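PDB 4EV1: anabena Tic22 from Anabaena sp., which probably acts as a chaperone in protein transport, as a member of the Tic22-like family associated with thylakoids. Local coordinates for residues G41-G46 with N100-A105; Y17-E22 with G46-R51; A137-P142 with K181-V186; K131-F136 with L161-Q166; Q5-K10 with V87-L92. All coordinates share one frame; numbering follows the deposited sequence. Where two conformers were deposited one is given.

Contact 1 of 5, residues G41-G46 with N100-A105; sequences GGSITG and NRLLFA
L103 and S43 meet midway along a parallel strand pair, and the leucine is the one to follow outward. Its CB lies 3.8 Å from the carbonyl oxygen S43 O and also touches CG1 of I44, which projects from the same face of the sheet. CG stands beside its own backbone N (chi1 -58°), still close to that oxygen. CD1 then reaches back to G41 CA at 4.0 Å, packing on a glycine where a CB would collide with it. CD2 faces the R101 guanidinium, a contact left doubtful by a second conformer of the arginine. Below runs the ladder: L103 N donates almost straight to S43 O at 2.9 Å, T45 N to L103 O at 3.0 Å, and A105 N to T45 O. At its start R101 O takes G42 N at 2.8 Å and a weak second bond from S43 N. On the other face T45 and F104 lie side by side, T45 CG2 coming obliquely to CD2 of F104 at 3.4 Å. Strand 43-48 is the middle one, between 28-30 and 102-107, with T45 OG1 bonded to L27 O, and the F104 ring settles on I88 and L92 of helix 85-94.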
# COMPACT_ATOMS: atom_id res chain seq x y z
N GLY A 41 -11.63 -2.02 18.36
CA GLY A 41 -10.16 -1.78 18.35
C GLY A 41 -9.50 -1.84 19.74
O GLY A 41 -9.96 -1.21 20.67
N GLY A 42 -8.39 -2.58 19.89
CA GLY A 42 -7.54 -2.49 21.11
C GLY A 42 -6.38 -1.47 21.07
O GLY A 42 -6.12 -0.76 22.03
N SER A 43 -5.68 -1.42 19.95
CA SER A 43 -4.60 -0.46 19.74
C SER A 43 -4.43 -0.18 18.25
O SER A 43 -5.04 -0.85 17.41
CB SER A 43 -3.31 -0.97 20.41
OG SER A 43 -2.96 -2.22 19.87
N ILE A 44 -3.68 0.87 17.94
CA ILE A 44 -3.51 1.30 16.58
C ILE A 44 -2.02 1.61 16.30
O ILE A 44 -1.36 2.25 17.12
CB ILE A 44 -4.40 2.52 16.22
CG1 ILE A 44 -4.35 2.80 14.70
CG2 ILE A 44 -4.07 3.75 17.09
CD1 ILE A 44 -5.30 3.93 14.18
N THR A 45 -1.53 1.10 15.17
CA THR A 45 -0.16 1.33 14.70
C THR A 45 -0.13 2.04 13.36
O THR A 45 -1.03 1.90 12.50
CB THR A 45 0.68 0.01 14.67
OG1 THR A 45 2.09 0.33 14.55
CG2 THR A 45 0.26 -0.91 13.50
N GLY A 46 0.94 2.79 13.14
CA GLY A 46 1.08 3.56 11.94
C GLY A 46 1.96 2.91 10.93
O GLY A 46 3.20 2.88 11.16
N ASN A 100 -10.17 -6.13 21.23
CA ASN A 100 -8.79 -5.68 21.40
C ASN A 100 -7.82 -5.90 20.19
O ASN A 100 -6.60 -5.90 20.34
CB ASN A 100 -8.23 -6.32 22.67
CG ASN A 100 -8.94 -5.82 23.94
OD1 ASN A 100 -8.41 -4.97 24.67
ND2 ASN A 100 -10.15 -6.33 24.20
N ARG A 101 -8.39 -6.04 19.00
CA ARG A 101 -7.62 -6.20 17.77
C ARG A 101 -6.69 -5.01 17.51
O ARG A 101 -6.97 -3.89 17.93
CB ARG A 101 -8.54 -6.41 16.57
CG ARG A 101 -9.39 -5.18 16.21
CD ARG A 101 -10.73 -5.52 15.57
NE ARG A 101 -10.70 -5.59 14.11
CZ ARG A 101 -9.59 -5.63 13.37
NH1 ARG A 101 -9.70 -5.70 12.05
NH2 ARG A 101 -8.39 -5.62 13.93
N LEU A 102 -5.58 -5.27 16.83
CA LEU A 102 -4.69 -4.22 16.35
C LEU A 102 -5.22 -3.65 15.03
O LEU A 102 -5.44 -4.39 14.07
CB LEU A 102 -3.24 -4.74 16.15
CG LEU A 102 -2.20 -3.76 15.56
CD1 LEU A 102 -1.95 -2.59 16.49
CD2 LEU A 102 -0.87 -4.51 15.29
N LEU A 103 -5.34 -2.32 14.97
CA LEU A 103 -5.69 -1.63 13.75
C LEU A 103 -4.44 -1.00 13.15
O LEU A 103 -3.47 -0.77 13.84
CB LEU A 103 -6.74 -0.57 14.05
CG LEU A 103 -8.04 -1.13 14.69
CD1 LEU A 103 -9.08 -0.03 14.88
CD2 LEU A 103 -8.64 -2.22 13.82
N PHE A 104 -4.48 -0.70 11.87
CA PHE A 104 -3.38 -0.08 11.16
C PHE A 104 -3.86 1.17 10.41
O PHE A 104 -4.89 1.15 9.70
CB PHE A 104 -2.81 -1.04 10.11
CG PHE A 104 -2.29 -2.31 10.65
CD1 PHE A 104 -3.15 -3.33 11.02
CD2 PHE A 104 -0.91 -2.52 10.76
CE1 PHE A 104 -2.64 -4.55 11.52
CE2 PHE A 104 -0.41 -3.70 11.25
CZ PHE A 104 -1.27 -4.72 11.64
N ALA A 105 -3.10 2.26 10.54
CA ALA A 105 -3.30 3.47 9.75
C ALA A 105 -2.21 3.49 8.70
O ALA A 105 -1.06 3.21 9.06
CB ALA A 105 -3.20 4.69 10.63

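Contact 2 of 5, residues Y17-E22 with G46-R51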
# COMPACT_ATOMS: atom_id res chain seq x y z
N TYR A 17 5.88 -0.96 5.69
CA TYR A 17 6.94 -0.77 6.73
C TYR A 17 6.33 -0.37 8.09
O TYR A 17 5.61 0.60 8.18
CB TYR A 17 7.93 0.25 6.20
CG TYR A 17 8.49 -0.18 4.87
CD1 TYR A 17 9.41 -1.21 4.78
CD2 TYR A 17 8.05 0.38 3.69
CE1 TYR A 17 9.91 -1.63 3.58
CE2 TYR A 17 8.54 -0.06 2.45
CZ TYR A 17 9.48 -1.09 2.41
OH TYR A 17 10.00 -1.53 1.21
N LEU A 18 6.56 -1.18 9.11
CA LEU A 18 6.06 -0.98 10.43
C LEU A 18 7.20 -0.51 11.30
O LEU A 18 8.37 -0.85 11.03
CB LEU A 18 5.49 -2.27 10.97
CG LEU A 18 4.25 -2.83 10.26
CD1 LEU A 18 3.72 -4.01 11.10
CD2 LEU A 18 3.15 -1.74 9.99
N VAL A 19 6.88 0.35 12.26
CA VAL A 19 7.82 0.71 13.31
C VAL A 19 7.64 -0.26 14.47
O VAL A 19 6.55 -0.34 15.10
CB VAL A 19 7.66 2.16 13.77
CG1 VAL A 19 8.58 2.45 15.00
CG2 VAL A 19 7.97 3.12 12.66
N THR A 20 8.70 -1.01 14.75
CA THR A 20 8.61 -2.16 15.67
C THR A 20 9.77 -2.24 16.62
O THR A 20 10.75 -1.54 16.41
CB THR A 20 8.53 -3.50 14.92
OG1 THR A 20 9.82 -3.87 14.43
CG2 THR A 20 7.55 -3.46 13.75
N ASN A 21 9.68 -3.09 17.65
CA ASN A 21 10.87 -3.42 18.43
C ASN A 21 11.71 -4.43 17.65
O ASN A 21 11.40 -4.78 16.48
CB ASN A 21 10.54 -3.87 19.90
CG ASN A 21 9.86 -5.21 19.98
OD1 ASN A 21 9.70 -5.91 18.98
ND2 ASN A 21 9.46 -5.60 21.18
N GLU A 22 12.75 -4.93 18.29
CA GLU A 22 13.67 -5.85 17.63
C GLU A 22 13.03 -7.23 17.35
O GLU A 22 13.53 -7.99 16.54
CB GLU A 22 14.97 -5.98 18.45
CG GLU A 22 14.87 -6.95 19.64
CD GLU A 22 14.14 -6.41 20.89
OE1 GLU A 22 13.58 -5.27 20.87
OE2 GLU A 22 14.14 -7.17 21.90
N GLY A 46 0.94 2.79 13.14
CA GLY A 46 1.08 3.56 11.94
C GLY A 46 1.96 2.91 10.93
O GLY A 46 3.20 2.88 11.16
N ALA A 47 1.36 2.45 9.82
CA ALA A 47 2.07 1.72 8.77
C ALA A 47 2.51 2.73 7.69
O ALA A 47 1.89 3.79 7.53
CB ALA A 47 1.21 0.58 8.17
N TYR A 48 3.57 2.38 6.98
CA TYR A 48 4.17 3.25 5.97
C TYR A 48 4.36 2.53 4.65
O TYR A 48 4.85 1.39 4.61
CB TYR A 48 5.55 3.73 6.44
CG TYR A 48 5.53 4.65 7.64
CD1 TYR A 48 5.54 4.13 8.95
CD2 TYR A 48 5.52 6.03 7.49
CE1 TYR A 48 5.53 4.98 10.09
CE2 TYR A 48 5.50 6.88 8.62
CZ TYR A 48 5.50 6.35 9.90
OH TYR A 48 5.48 7.16 11.01
N MET A 49 4.09 3.25 3.58
CA MET A 49 4.38 2.79 2.22
C MET A 49 5.83 3.00 1.90
O MET A 49 6.35 2.28 1.01
CB MET A 49 3.52 3.54 1.21
CG MET A 49 2.00 3.26 1.38
SD MET A 49 1.52 1.54 1.56
CE MET A 49 2.11 0.91 0.06
N SER A 50 6.47 3.93 2.63
CA SER A 50 7.90 4.27 2.41
C SER A 50 8.77 3.89 3.61
O SER A 50 8.55 4.37 4.73
CB SER A 50 8.06 5.77 2.16
OG SER A 50 9.39 6.19 2.45
N ARG A 51 9.78 3.06 3.37
CA ARG A 51 10.72 2.68 4.41
C ARG A 51 11.46 3.89 4.97
O ARG A 51 11.64 4.02 6.18
CB ARG A 51 11.72 1.65 3.88
CG ARG A 51 12.60 1.02 4.95
CD ARG A 51 13.19 -0.30 4.48
NE ARG A 51 14.48 -0.12 3.83
CZ ARG A 51 15.65 -0.18 4.45
NH1 ARG A 51 15.69 -0.42 5.76
NH2 ARG A 51 16.78 -0.01 3.78
O HOH W 1 4.17 0.87 12.70
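Y17 lays one face of its ring on R51, the first residue of helix 51-63. R51 CB sits 3.6 Å from the ring centroid, only 3° off the normal, a well-centred CH-pi contact. Beyond it R51 CD continues alongside Y17 CE1 at 3.7 Å; the arginine then bends at chi3, its guanidinium plane is 50° from the ring, and it is CB, CG and CD that touch. M49 O approaches the ring edge near CE2 of Y17, and Y17 OH is bonded to S215 OG. An alanine in place of Y17 would probably leave the R51 chain without the aromatic face it lies on and S215 OG without its phenol partner. Backbone bonds anchor the tyrosine: Y17 N to Y48 O at 2.8 Å and Y48 N to Y17 O at 3.0 Å, a single antiparallel hydrogen-bonded pair. Y48 answers with its own ring, whose edge meets Y17 O in plane, while its CE1 packs on V19 CG2 at 4.0 Å. The strands diverge past this pair, and a water carries the link on, accepting from V19 N and donating to G46 O. The chemistry is therefore mixed: main-chain bonds fix where the strands meet, and the tyrosine face packs on the aliphatic part of the first helical residue.

Contact 3 of 5, residues A137-P142 with K181-V186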
# COMPACT_ATOMS: atom_id res chain seq x y z
N ALA A 137 -3.03 3.34 -12.96
CA ALA A 137 -3.19 2.32 -13.98
C ALA A 137 -3.27 3.02 -15.32
O ALA A 137 -3.99 4.03 -15.48
CB ALA A 137 -4.46 1.49 -13.71
N VAL A 138 -2.51 2.49 -16.28
CA VAL A 138 -2.47 3.07 -17.61
C VAL A 138 -3.62 2.55 -18.47
O VAL A 138 -3.89 1.36 -18.47
CB VAL A 138 -1.14 2.79 -18.28
CG1 VAL A 138 -1.13 3.27 -19.77
CG2 VAL A 138 -0.06 3.48 -17.47
N ARG A 139 -4.28 3.45 -19.18
CA ARG A 139 -5.40 3.06 -20.03
C ARG A 139 -5.11 3.51 -21.42
O ARG A 139 -4.43 4.51 -21.62
CB ARG A 139 -6.69 3.73 -19.58
CG ARG A 139 -7.07 3.49 -18.14
CD ARG A 139 -8.43 4.10 -17.87
NE ARG A 139 -8.38 5.55 -17.74
CZ ARG A 139 -9.34 6.29 -17.20
NH1 ARG A 139 -10.45 5.73 -16.72
NH2 ARG A 139 -9.18 7.61 -17.12
N PHE A 140 -5.64 2.76 -22.38
CA PHE A 140 -5.54 3.15 -23.79
C PHE A 140 -6.19 4.53 -24.06
O PHE A 140 -5.71 5.31 -24.89
CB PHE A 140 -6.17 2.07 -24.68
CG PHE A 140 -5.39 0.78 -24.74
CD1 PHE A 140 -4.16 0.72 -25.41
CD2 PHE A 140 -5.85 -0.36 -24.13
CE1 PHE A 140 -3.41 -0.45 -25.43
CE2 PHE A 140 -5.11 -1.54 -24.16
CZ PHE A 140 -3.90 -1.59 -24.81
N ALA A 141 -7.29 4.80 -23.35
CA ALA A 141 -7.97 6.10 -23.39
C ALA A 141 -8.93 6.13 -22.21
O ALA A 141 -9.27 5.07 -21.69
CB ALA A 141 -8.74 6.28 -24.73
N PRO A 142 -9.37 7.32 -21.77
CA PRO A 142 -10.27 7.43 -20.61
C PRO A 142 -11.46 6.47 -20.65
O PRO A 142 -11.89 5.97 -19.62
CB PRO A 142 -10.75 8.88 -20.66
CG PRO A 142 -9.63 9.62 -21.34
CD PRO A 142 -9.03 8.64 -22.33
N LYS A 181 -4.30 9.13 -27.12
CA LYS A 181 -5.27 9.42 -26.06
C LYS A 181 -5.01 8.66 -24.74
O LYS A 181 -5.76 8.82 -23.77
CB LYS A 181 -6.68 9.09 -26.55
CG LYS A 181 -7.19 10.07 -27.64
CD LYS A 181 -8.33 9.50 -28.48
CE LYS A 181 -9.69 10.13 -28.16
NZ LYS A 181 -10.01 10.03 -26.70
N ALA A 182 -3.96 7.82 -24.70
CA ALA A 182 -3.64 7.05 -23.48
C ALA A 182 -3.47 7.94 -22.25
O ALA A 182 -3.00 9.07 -22.33
CB ALA A 182 -2.40 6.18 -23.70
N ASP A 183 -3.88 7.44 -21.08
CA ASP A 183 -3.73 8.19 -19.86
C ASP A 183 -3.51 7.29 -18.65
O ASP A 183 -3.56 6.06 -18.76
CB ASP A 183 -4.92 9.12 -19.63
CG ASP A 183 -6.14 8.39 -19.12
OD1 ASP A 183 -6.23 7.16 -19.25
OD2 ASP A 183 -7.04 9.07 -18.58
N ILE A 184 -3.26 7.93 -17.52
CA ILE A 184 -3.14 7.22 -16.25
C ILE A 184 -4.39 7.48 -15.42
O ILE A 184 -4.70 8.63 -15.15
CB ILE A 184 -1.92 7.71 -15.46
CG1 ILE A 184 -0.65 7.59 -16.30
CG2 ILE A 184 -1.80 6.90 -14.14
CD1 ILE A 184 0.62 8.18 -15.64
N GLN A 185 -5.09 6.42 -15.02
CA GLN A 185 -6.20 6.53 -14.06
C GLN A 185 -5.71 6.47 -12.60
O GLN A 185 -4.90 5.60 -12.23
CB GLN A 185 -7.20 5.40 -14.25
CG GLN A 185 -8.53 5.62 -13.55
CD GLN A 185 -9.46 4.43 -13.63
OE1 GLN A 185 -9.05 3.33 -13.99
NE2 GLN A 185 -10.72 4.64 -13.29
N VAL A 186 -6.23 7.38 -11.79
CA VAL A 186 -5.99 7.35 -10.37
C VAL A 186 -6.99 6.41 -9.68
O VAL A 186 -8.22 6.53 -9.84
CB VAL A 186 -6.05 8.73 -9.75
CG1 VAL A 186 -5.77 8.62 -8.25
CG2 VAL A 186 -5.03 9.59 -10.42
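D183 O takes the R139 amide at 2.7 Å, N to O, nearly along the C=O axis, and a CA-H of V138 leans on the same oxygen. The reverse bond, D183 N to R139 O at 3.0 Å, completes one hydrogen-bonded pair of this antiparallel two-stranded sheet, and A137 with Q185 forms the next. R139 and D183 join again through their side chains. R139 grips D183 side-on: NE donates to OD1 at 3.1 Å and NH2 to OD2 at 3.0 Å, each on the syn lone pair, with guanidinium and carboxylate only 1° from coplanar. The chi1 of D183 (77°) sets CG between its backbone N and carbonyl carbon, bringing the carboxylate carbon to the R139 side. Q185 stacks on one guanidinium face, its CB above the centre and its amide CD 3.5 Å from R139 NH1; P142 O lies above the opposite face, toward the rim. Q185 OE1 is itself tied to Y146 OH. Between the two hydrogen-bonded pairs, V138 and I184 turn to the other side of the sheet, against helix 165-175. Gripped in plane and sandwiched above and below, the guanidinium probably has little freedom to rotate, and the paired charges probably favour an ionised D183.

Contact 4 of 5, residues K131-F136 with L161-Q166; sequences KSVPMF and LFLSKQ
F136 and K165 mark a strand-to-helix junction: strand 156-162 pairs antiparallel with strand 134-139, ends, and turns through S164, the N-cap residue, into helix 165-175. The F136 ring lies at that start. K165 CB sits above its centre, 3.7 Å from the centroid and 9° off the normal, a CH-pi contact in which the two side chains cross at about a right angle. L163 O comes to the ring edge in plane, and F162 O lies 3.3 Å from F136 CD1. That same carbonyl receives F136 N at 2.8 Å, and F162 N returns a bond to F136 O, the one bridging pair here. M135 and L163 run side by side on the flank. The M135 chain bends at chi3 (81°), which brings CE to 3.3 Å from L163 CD2, tighter than ordinary van der Waals contact, and to 3.7 Å from L161 CB. L163 CD1 also meets V133 CG1 at 3.6 Å.

The next shell sets these groups in place. E112, on helix 110-121, accepts from K165 N through OE1 and is bonded to S164 OG through OE2, so one carboxylate holds the helix start, where the helix dipole would probably favour its charge. Q166 NE2 donates to S164 OG as well. A168 of helix 165-175 and L119 of helix 110-121 pack on the F136 ring. Lastly, one water donates to both P134 O and L163 O, at 2.8 Å each.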
# COMPACT_ATOMS: atom_id res chain seq x y z
N LYS A 131 -7.70 10.68 -0.16
CA LYS A 131 -7.79 9.65 0.86
C LYS A 131 -7.20 8.31 0.40
O LYS A 131 -7.29 7.91 -0.76
CB LYS A 131 -9.25 9.45 1.30
CG LYS A 131 -9.95 10.72 1.79
CD LYS A 131 -11.47 10.56 1.75
CE LYS A 131 -12.17 11.61 2.59
NZ LYS A 131 -13.65 11.40 2.47
N SER A 132 -6.60 7.62 1.34
CA SER A 132 -6.09 6.26 1.11
C SER A 132 -4.79 6.31 0.30
O SER A 132 -4.25 7.39 -0.00
CB SER A 132 -7.16 5.37 0.43
OG SER A 132 -6.81 3.99 0.50
N VAL A 133 -4.31 5.12 -0.05
CA VAL A 133 -3.05 4.96 -0.77
C VAL A 133 -3.38 4.95 -2.25
O VAL A 133 -4.15 4.12 -2.68
CB VAL A 133 -2.39 3.63 -0.44
CG1 VAL A 133 -1.05 3.47 -1.18
CG2 VAL A 133 -2.14 3.50 1.10
N PRO A 134 -2.83 5.89 -3.03
CA PRO A 134 -3.21 5.84 -4.45
C PRO A 134 -2.50 4.72 -5.20
O PRO A 134 -1.50 4.17 -4.72
CB PRO A 134 -2.76 7.21 -4.99
CG PRO A 134 -1.74 7.69 -4.06
CD PRO A 134 -1.99 7.04 -2.70
N MET A 135 -3.10 4.36 -6.33
CA MET A 135 -2.49 3.47 -7.32
C MET A 135 -2.76 4.05 -8.72
O MET A 135 -3.71 4.81 -8.93
CB MET A 135 -3.07 2.07 -7.20
CG MET A 135 -2.94 1.44 -5.81
SD MET A 135 -3.40 -0.31 -5.78
CE MET A 135 -1.94 -1.04 -6.37
N PHE A 136 -1.95 3.66 -9.69
CA PHE A 136 -2.00 4.28 -10.98
C PHE A 136 -2.06 3.21 -12.02
O PHE A 136 -1.25 2.29 -11.99
CB PHE A 136 -0.78 5.17 -11.19
CG PHE A 136 -0.55 6.13 -10.06
CD1 PHE A 136 0.24 5.77 -8.98
CD2 PHE A 136 -1.16 7.37 -10.05
CE1 PHE A 136 0.44 6.64 -7.92
CE2 PHE A 136 -0.95 8.26 -9.00
CZ PHE A 136 -0.14 7.88 -7.93
N LEU A 161 -1.02 -2.53 -11.58
CA LEU A 161 -1.42 -1.36 -10.82
C LEU A 161 -0.21 -0.83 -9.98
O LEU A 161 0.30 -1.48 -9.06
CB LEU A 161 -2.61 -1.68 -9.95
CG LEU A 161 -3.77 -2.45 -10.59
CD1 LEU A 161 -4.85 -2.79 -9.55
CD2 LEU A 161 -4.34 -1.65 -11.72
N PHE A 162 0.24 0.37 -10.33
CA PHE A 162 1.46 0.90 -9.75
C PHE A 162 1.19 1.69 -8.50
O PHE A 162 0.29 2.55 -8.47
CB PHE A 162 2.20 1.78 -10.75
CG PHE A 162 2.57 1.05 -12.03
CD1 PHE A 162 3.69 0.21 -12.08
CD2 PHE A 162 1.79 1.19 -13.16
CE1 PHE A 162 4.02 -0.47 -13.26
CE2 PHE A 162 2.12 0.53 -14.34
CZ PHE A 162 3.22 -0.29 -14.40
N LEU A 163 2.00 1.45 -7.49
CA LEU A 163 1.95 2.28 -6.29
C LEU A 163 2.73 3.59 -6.50
O LEU A 163 2.59 4.55 -5.72
CB LEU A 163 2.51 1.52 -5.09
CG LEU A 163 1.61 0.57 -4.29
CD1 LEU A 163 0.43 1.35 -3.64
CD2 LEU A 163 1.11 -0.61 -5.11
N SER A 164 3.53 3.63 -7.57
CA SER A 164 4.27 4.82 -7.89
C SER A 164 3.95 5.40 -9.27
O SER A 164 4.06 4.73 -10.29
CB SER A 164 5.75 4.52 -7.77
OG SER A 164 6.42 5.72 -7.95
N LYS A 165 3.58 6.66 -9.29
CA LYS A 165 3.19 7.33 -10.50
C LYS A 165 4.25 7.32 -11.57
O LYS A 165 3.93 7.18 -12.69
CB LYS A 165 2.70 8.72 -10.23
CG LYS A 165 2.06 9.35 -11.38
CD LYS A 165 2.20 10.76 -11.25
CE LYS A 165 2.71 11.33 -12.51
NZ LYS A 165 1.53 11.73 -13.28
N GLN A 166 5.50 7.47 -11.19
CA GLN A 166 6.62 7.46 -12.13
C GLN A 166 6.70 6.16 -12.92
O GLN A 166 7.02 6.17 -14.11
CB GLN A 166 7.97 7.74 -11.44
CG GLN A 166 8.41 6.59 -10.55
CD GLN A 166 9.57 6.95 -9.62
OE1 GLN A 166 10.71 7.11 -10.07
NE2 GLN A 166 9.29 7.01 -8.30
O HOH W 2 0.84 5.25 -3.67

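Contact 5 of 5, residues Q5-K10 with V87-L92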
# COMPACT_ATOMS: atom_id res chain seq x y z
N GLN A 5 -7.13 -16.42 -0.40
CA GLN A 5 -5.72 -16.72 -0.57
C GLN A 5 -5.15 -16.07 -1.83
O GLN A 5 -4.03 -15.57 -1.82
CB GLN A 5 -5.45 -18.23 -0.57
CG GLN A 5 -3.95 -18.57 -0.71
CD GLN A 5 -3.08 -18.01 0.43
OE1 GLN A 5 -3.53 -17.88 1.59
NE2 GLN A 5 -1.83 -17.66 0.09
N GLN A 6 -5.92 -16.05 -2.91
CA GLN A 6 -5.47 -15.37 -4.12
C GLN A 6 -5.30 -13.87 -3.92
O GLN A 6 -4.35 -13.29 -4.43
CB GLN A 6 -6.44 -15.61 -5.28
CG GLN A 6 -6.36 -17.05 -5.80
CD GLN A 6 -7.47 -17.37 -6.80
OE1 GLN A 6 -8.64 -17.08 -6.56
NE2 GLN A 6 -7.09 -17.97 -7.92
N ILE A 7 -6.25 -13.23 -3.24
CA ILE A 7 -6.19 -11.81 -2.93
C ILE A 7 -4.96 -11.53 -2.04
O ILE A 7 -4.20 -10.61 -2.33
CB ILE A 7 -7.50 -11.30 -2.26
CG1 ILE A 7 -8.66 -11.39 -3.25
CG2 ILE A 7 -7.36 -9.90 -1.78
CD1 ILE A 7 -9.98 -10.82 -2.72
N LYS A 8 -4.74 -12.36 -1.02
CA LYS A 8 -3.56 -12.19 -0.16
C LYS A 8 -2.26 -12.24 -0.98
O LYS A 8 -1.39 -11.40 -0.79
CB LYS A 8 -3.53 -13.20 1.01
CG LYS A 8 -2.13 -13.42 1.62
CD LYS A 8 -2.17 -14.24 2.87
CE LYS A 8 -0.85 -14.21 3.66
NZ LYS A 8 0.35 -14.60 2.85
N GLU A 9 -2.15 -13.18 -1.92
CA GLU A 9 -0.91 -13.32 -2.68
C GLU A 9 -0.65 -12.15 -3.62
O GLU A 9 0.50 -11.85 -3.90
CB GLU A 9 -0.92 -14.60 -3.50
CG GLU A 9 -0.79 -15.85 -2.68
CD GLU A 9 -1.03 -17.12 -3.51
OE1 GLU A 9 -0.90 -17.06 -4.76
OE2 GLU A 9 -1.33 -18.17 -2.90
N LYS A 10 -1.72 -11.51 -4.11
CA LYS A 10 -1.60 -10.31 -4.93
C LYS A 10 -1.12 -9.15 -4.06
O LYS A 10 -0.18 -8.44 -4.41
CB LYS A 10 -2.92 -9.95 -5.63
CG LYS A 10 -3.31 -10.91 -6.79
CD LYS A 10 -4.48 -10.38 -7.56
CE LYS A 10 -4.91 -11.32 -8.65
NZ LYS A 10 -3.80 -11.58 -9.58
N VAL A 87 -0.37 -10.12 4.42
CA VAL A 87 -0.33 -10.58 5.79
C VAL A 87 -1.14 -9.66 6.71
O VAL A 87 -1.91 -10.10 7.54
CB VAL A 87 1.12 -10.68 6.30
CG1 VAL A 87 1.16 -11.06 7.77
CG2 VAL A 87 1.90 -11.71 5.44
N ILE A 88 -0.96 -8.36 6.55
CA ILE A 88 -1.76 -7.39 7.27
C ILE A 88 -3.24 -7.49 6.91
O ILE A 88 -4.09 -7.48 7.81
CB ILE A 88 -1.22 -5.95 7.03
CG1 ILE A 88 0.21 -5.84 7.61
CG2 ILE A 88 -2.13 -4.91 7.70
CD1 ILE A 88 0.85 -4.49 7.35
N TYR A 89 -3.56 -7.54 5.63
CA TYR A 89 -4.94 -7.75 5.16
C TYR A 89 -5.56 -8.99 5.86
O TYR A 89 -6.61 -8.91 6.51
CB TYR A 89 -4.94 -7.99 3.64
CG TYR A 89 -6.30 -8.38 3.06
CD1 TYR A 89 -7.34 -7.48 3.03
CD2 TYR A 89 -6.52 -9.67 2.58
CE1 TYR A 89 -8.60 -7.85 2.51
CE2 TYR A 89 -7.74 -10.06 2.07
CZ TYR A 89 -8.78 -9.14 2.01
OH TYR A 89 -9.99 -9.54 1.49
N GLN A 90 -4.87 -10.12 5.76
CA GLN A 90 -5.34 -11.37 6.35
C GLN A 90 -5.53 -11.26 7.85
O GLN A 90 -6.57 -11.65 8.38
CB GLN A 90 -4.36 -12.50 5.99
CG GLN A 90 -4.73 -13.86 6.57
CD GLN A 90 -3.69 -14.89 6.26
OE1 GLN A 90 -2.58 -14.89 6.84
NE2 GLN A 90 -4.00 -15.76 5.33
N GLN A 91 -4.57 -10.65 8.53
CA GLN A 91 -4.69 -10.46 9.95
C GLN A 91 -5.95 -9.63 10.30
O GLN A 91 -6.70 -9.96 11.24
CB GLN A 91 -3.45 -9.82 10.52
CG GLN A 91 -3.57 -9.61 12.01
CD GLN A 91 -2.32 -9.18 12.69
OE1 GLN A 91 -1.24 -9.72 12.46
NE2 GLN A 91 -2.45 -8.21 13.58
N LEU A 92 -6.19 -8.56 9.56
CA LEU A 92 -7.37 -7.72 9.81
C LEU A 92 -8.66 -8.52 9.58
O LEU A 92 -9.61 -8.38 10.35
CB LEU A 92 -7.35 -6.43 9.00
CG LEU A 92 -6.31 -5.39 9.42
CD1 LEU A 92 -6.16 -4.31 8.32
CD2 LEU A 92 -6.71 -4.77 10.78
O HOH W 3 -2.23 -17.80 3.73
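K8 and Q90 lead a partly buried contact between helix 4-11, near the N-terminus, and helix 85-94; the axes of segments 5-10 and 87-92 approach to 9.2 Å, at 142°, roughly antiparallel. Not one direct hydrogen bond joins the two segments; contact is by methylene groups, a little apolar surface and a water. The lysine lies against the glutamine amide, K8 CD 3.4 Å from Q90 NE2 and K8 CE 3.7 Å from Q90 OE1. Q90 gets there because CG is anti to its backbone N (chi1 179°) and the chain stays extended beyond it. K8 is bent at chi4 (-54°), and NZ is claimed by D12 OD2 in a salt bridge. A water accepts from Q90 NE2 at 3.1 Å and donates to Q5 OE1, though that second link is unusually short and its length is doubtful. Q5 NE2 donates in turn to E9 OE2, which steadies the Q5 amide. An alanine in place of Q90 would probably leave that water without its donor from this helix and uncover the K8 methylenes that the amide touches. Deeper in, I7 CG2 meets the Y89 ring obliquely, 3.9 Å from CE2. Helix 189-198 closes over this apolar corner, L193 touching both I7 and Y89 and Q197 bonding to Y89 OH, while I88 and L92 rest on F104 of strand 102-107.

How the contacts relate
Contact 4 is the buried one, its centre about 8 Å from the centre of the chain; contact 1 lies at the surface, and contacts 2, 3 and 5 are partly buried. Contacts 1 and 2 share strand 43-48 and G46, while contacts 3 and 4 share strand 134-139, and contacts 1 and 3 sit on opposite sides of the centre. Contacts 2 and 4 repeat one design, a single bridge and a strand aromatic under the CB of a helix's first residue, and touch through M49 with V133 and L163. Chemistry follows place: ladder bonds in contact 1, a CH-pi contact in contact 2, a salt bridge in contact 3, mainly apolar packing in contact 4, and a water-linked helix pair in contact 5, reaching contact 1 through F104.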